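Local coordinates for protein alpha-glucosidase ([Eubacterium] rectale, PDB 6PNR) that probably hydrolyses alpha-glycosidic bonds of sulfoquinovose-containing substrates as a family 31 glycoside hydrolase, at residues 3-8 with 69-74. Sequence-based numbering, arbitrary orientation.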
ATOM      1  N   ILE A   3      16.053 -21.119  33.469  1.00 58.55           N
ATOM      2  CA  ILE A   3      14.886 -21.791  32.912  1.00 52.11           C
ATOM      3  C   ILE A   3      13.974 -22.210  34.055  1.00 59.36           C
ATOM      4  O   ILE A   3      14.443 -22.680  35.101  1.00 61.96           O
ATOM      5  CB  ILE A   3      15.306 -23.015  32.078  1.00 54.14           C
ATOM      6  CG1 ILE A   3      16.105 -22.589  30.847  1.00 55.26           C
ATOM      7  CG2 ILE A   3      14.098 -23.873  31.700  1.00 55.90           C
ATOM      8  CD1 ILE A   3      16.473 -23.748  29.941  1.00 52.22           C
ATOM      9  N   LYS A   4      12.671 -22.024  33.867  1.00 59.88           N
ATOM     10  CA  LYS A   4      11.650 -22.687  34.666  1.00 56.19           C
ATOM     11  C   LYS A   4      10.791 -23.505  33.719  1.00 57.43           C
ATOM     12  O   LYS A   4      10.332 -22.991  32.695  1.00 54.61           O
ATOM     13  CB  LYS A   4      10.788 -21.687  35.443  1.00 54.76           C
ATOM     14  CG  LYS A   4      11.531 -20.922  36.520  1.00 48.50           C
ATOM     15  CD  LYS A   4      10.620 -19.915  37.189  1.00 54.01           C
ATOM     16  CE  LYS A   4      11.365 -19.089  38.221  1.00 56.61           C
ATOM     17  NZ  LYS A   4      10.499 -18.016  38.793  1.00 59.86           N
ATOM     18  N   VAL A   5      10.594 -24.778  34.039  1.00 54.20           N
ATOM     19  CA  VAL A   5       9.830 -25.647  33.152  1.00 59.56           C
ATOM     20  C   VAL A   5       9.174 -26.750  33.969  1.00 65.56           C
ATOM     21  O   VAL A   5       9.809 -27.363  34.832  1.00 69.21           O
ATOM     22  CB  VAL A   5      10.717 -26.230  32.033  1.00 58.37           C
ATOM     23  CG1 VAL A   5      11.953 -26.897  32.618  1.00 61.38           C
ATOM     24  CG2 VAL A   5       9.923 -27.194  31.162  1.00 52.30           C
ATOM     25  N   ASN A   6       7.885 -26.977  33.708  1.00 64.90           N
ATOM     26  CA  ASN A   6       7.188 -28.160  34.189  1.00 63.52           C
ATOM     27  C   ASN A   6       6.528 -28.836  32.991  1.00 63.86           C
ATOM     28  O   ASN A   6       6.998 -28.675  31.861  1.00 64.83           O
ATOM     29  CB  ASN A   6       6.177 -27.795  35.286  1.00 63.24           C
ATOM     30  CG  ASN A   6       5.128 -26.800  34.820  1.00 65.29           C
ATOM     31  OD1 ASN A   6       4.499 -26.981  33.779  1.00 64.62           O
ATOM     32  ND2 ASN A   6       4.932 -25.740  35.597  1.00 67.33           N
ATOM     33  N   ASP A   7       5.444 -29.582  33.212  1.00 63.80           N
ATOM     34  CA  ASP A   7       4.814 -30.316  32.119  1.00 65.74           C
ATOM     35  C   ASP A   7       3.931 -29.439  31.238  1.00 62.55           C
ATOM     36  O   ASP A   7       3.623 -29.830  30.106  1.00 55.30           O
ATOM     37  CB  ASP A   7       3.983 -31.475  32.671  1.00 68.96           C
ATOM     38  CG  ASP A   7       4.810 -32.722  32.919  1.00 79.49           C
ATOM     39  OD1 ASP A   7       5.980 -32.759  32.477  1.00 75.35           O
ATOM     40  OD2 ASP A   7       4.287 -33.666  33.553  1.00 82.43           O
ATOM     41  N   ASN A   8       3.520 -28.271  31.727  1.00 62.22           N
ATOM     42  CA  ASN A   8       2.527 -27.455  31.041  1.00 69.19           C
ATOM     43  C   ASN A   8       3.007 -26.031  30.786  1.00 66.55           C
ATOM     44  O   ASN A   8       2.202 -25.185  30.378  1.00 68.05           O
ATOM     45  CB  ASN A   8       1.222 -27.417  31.848  1.00 66.44           C
ATOM     46  CG  ASN A   8       0.948 -28.725  32.576  1.00 68.19           C
ATOM     47  OD1 ASN A   8       0.498 -29.702  31.972  1.00 64.32           O
ATOM     48  ND2 ASN A   8       1.223 -28.748  33.881  1.00 69.14           N
ATOM     49  N   VAL A  69      16.968 -29.202  27.706  1.00 51.02           N
ATOM     50  CA  VAL A  69      15.534 -29.339  27.930  1.00 44.31           C
ATOM     51  C   VAL A  69      14.896 -29.563  26.571  1.00 45.87           C
ATOM     52  O   VAL A  69      15.091 -28.756  25.653  1.00 43.61           O
ATOM     53  CB  VAL A  69      14.937 -28.102  28.620  1.00 39.40           C
ATOM     54  CG1 VAL A  69      13.408 -28.169  28.614  1.00 44.90           C
ATOM     55  CG2 VAL A  69      15.472 -27.970  30.043  1.00 51.81           C
ATOM     56  N   ARG A  70      14.156 -30.656  26.430  1.00 38.68           N
ATOM     57  CA  ARG A  70      13.508 -30.995  25.172  1.00 43.41           C
ATOM     58  C   ARG A  70      12.005 -30.759  25.299  1.00 51.22           C
ATOM     59  O   ARG A  70      11.344 -31.372  26.145  1.00 46.59           O
ATOM     60  CB  ARG A  70      13.803 -32.442  24.766  1.00 50.89           C
ATOM     61  CG  ARG A  70      13.167 -32.829  23.426  1.00 58.36           C
ATOM     62  CD  ARG A  70      13.304 -34.315  23.085  1.00 72.14           C
ATOM     63  NE  ARG A  70      14.683 -34.705  22.798  1.00 79.06           N
ATOM     64  CZ  ARG A  70      15.440 -35.438  23.611  1.00 84.96           C
ATOM     65  NH1 ARG A  70      14.952 -35.873  24.766  1.00 85.99           N
ATOM     66  NH2 ARG A  70      16.685 -35.742  23.269  1.00 80.96           N
ATOM     67  N   LEU A  71      11.471 -29.863  24.463  1.00 38.19           N
ATOM     68  CA  LEU A  71      10.042 -29.585  24.390  1.00 44.40           C
ATOM     69  C   LEU A  71       9.493 -30.204  23.109  1.00 45.07           C
ATOM     70  O   LEU A  71       9.887 -29.808  22.005  1.00 39.01           O
ATOM     71  CB  LEU A  71       9.767 -28.080  24.415  1.00 41.97           C
ATOM     72  CG  LEU A  71      10.454 -27.218  25.478  1.00 44.52           C
ATOM     73  CD1 LEU A  71      10.048 -25.768  25.308  1.00 44.42           C
ATOM     74  CD2 LEU A  71      10.129 -27.689  26.884  1.00 45.96           C
ATOM     75  N   CYS A  72       8.597 -31.178  23.257  1.00 42.13           N
ATOM     76  CA  CYS A  72       7.893 -31.780  22.130  1.00 41.74           C
ATOM     77  C   CYS A  72       6.541 -31.102  21.959  1.00 49.85           C
ATOM     78  O   CYS A  72       5.801 -30.928  22.936  1.00 49.74           O
ATOM     79  CB  CYS A  72       7.711 -33.285  22.338  1.00 48.18           C
ATOM     80  SG  CYS A  72       9.266 -34.168  22.642  1.00 65.07           S
ATOM     81  N   PHE A  73       6.229 -30.709  20.723  1.00 44.07           N
ATOM     82  CA  PHE A  73       4.989 -30.012  20.376  1.00 44.80           C
ATOM     83  C   PHE A  73       4.251 -30.889  19.384  1.00 45.10           C
ATOM     84  O   PHE A  73       4.376 -30.703  18.170  1.00 45.21           O
ATOM     85  CB  PHE A  73       5.250 -28.629  19.789  1.00 41.85           C
ATOM     86  CG  PHE A  73       5.927 -27.687  20.723  1.00 34.23           C
ATOM     87  CD1 PHE A  73       5.193 -26.961  21.646  1.00 37.55           C
ATOM     88  CD2 PHE A  73       7.300 -27.502  20.665  1.00 33.25           C
ATOM     89  CE1 PHE A  73       5.823 -26.080  22.512  1.00 35.59           C
ATOM     90  CE2 PHE A  73       7.925 -26.627  21.511  1.00 36.27           C
ATOM     91  CZ  PHE A  73       7.193 -25.912  22.444  1.00 40.01           C
ATOM     92  N   GLU A  74       3.478 -31.840  19.908  1.00 45.65           N
ATOM     93  CA  GLU A  74       2.701 -32.764  19.093  1.00 51.08           C
ATOM     94  C   GLU A  74       3.583 -33.435  18.050  1.00 49.95           C
ATOM     95  O   GLU A  74       4.712 -33.838  18.348  1.00 47.91           O
ATOM     96  CB  GLU A  74       1.529 -32.030  18.436  1.00 49.62           C
ATOM     97  CG  GLU A  74       0.471 -31.570  19.429  1.00 55.31           C
ATOM     98  CD  GLU A  74      -0.299 -30.337  18.967  1.00 60.95           C
ATOM     99  OE1 GLU A  74       0.273 -29.218  19.003  1.00 59.55           O
ATOM    100  OE2 GLU A  74      -1.475 -30.488  18.572  1.00 64.34           O
TER
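Val-69 meets both Ile-3 and Val-5 where two beta-sheets pack face to face in the N-terminal beta-domain. Strand 2-5 is an edge strand of a three-stranded antiparallel sheet, strand 68-73 the second strand of a larger one; an axis separation of 10.2 Å and a 45° crossing, with no hydrogen bond between the segments, identify sheet stacking rather than strand pairing. Val-69 comes first along the second segment. With its CB directed toward strand 3-5, its CG2 lies 4.3 Å from Ile-3 CD1, and both its methyls lie against Val-5, CG1 at 4.4 Å from Val-5 CG2. CD1 is the end of an extended ethyl arm (chi2 of Ile-3 -176°); the Ile-3 side chain also packs on Ile-81 and Cys-83 of strand 77-83. Next to take part is Leu-71, whose CD2 sits 4.3 Å from Val-5 CG2, so that this one methyl touches both partners; the Leu-71 side chain also touches Phe-10 of the small sheet. The Phe-73 ring meets His-22 of that sheet edge to face, a further tie between the two sheets. Just after Val-5, strand 2-5 gives way to an Asx turn, closed by a 2.6 Å hydrogen bond from Asn-8 N to Asn-6 OD1.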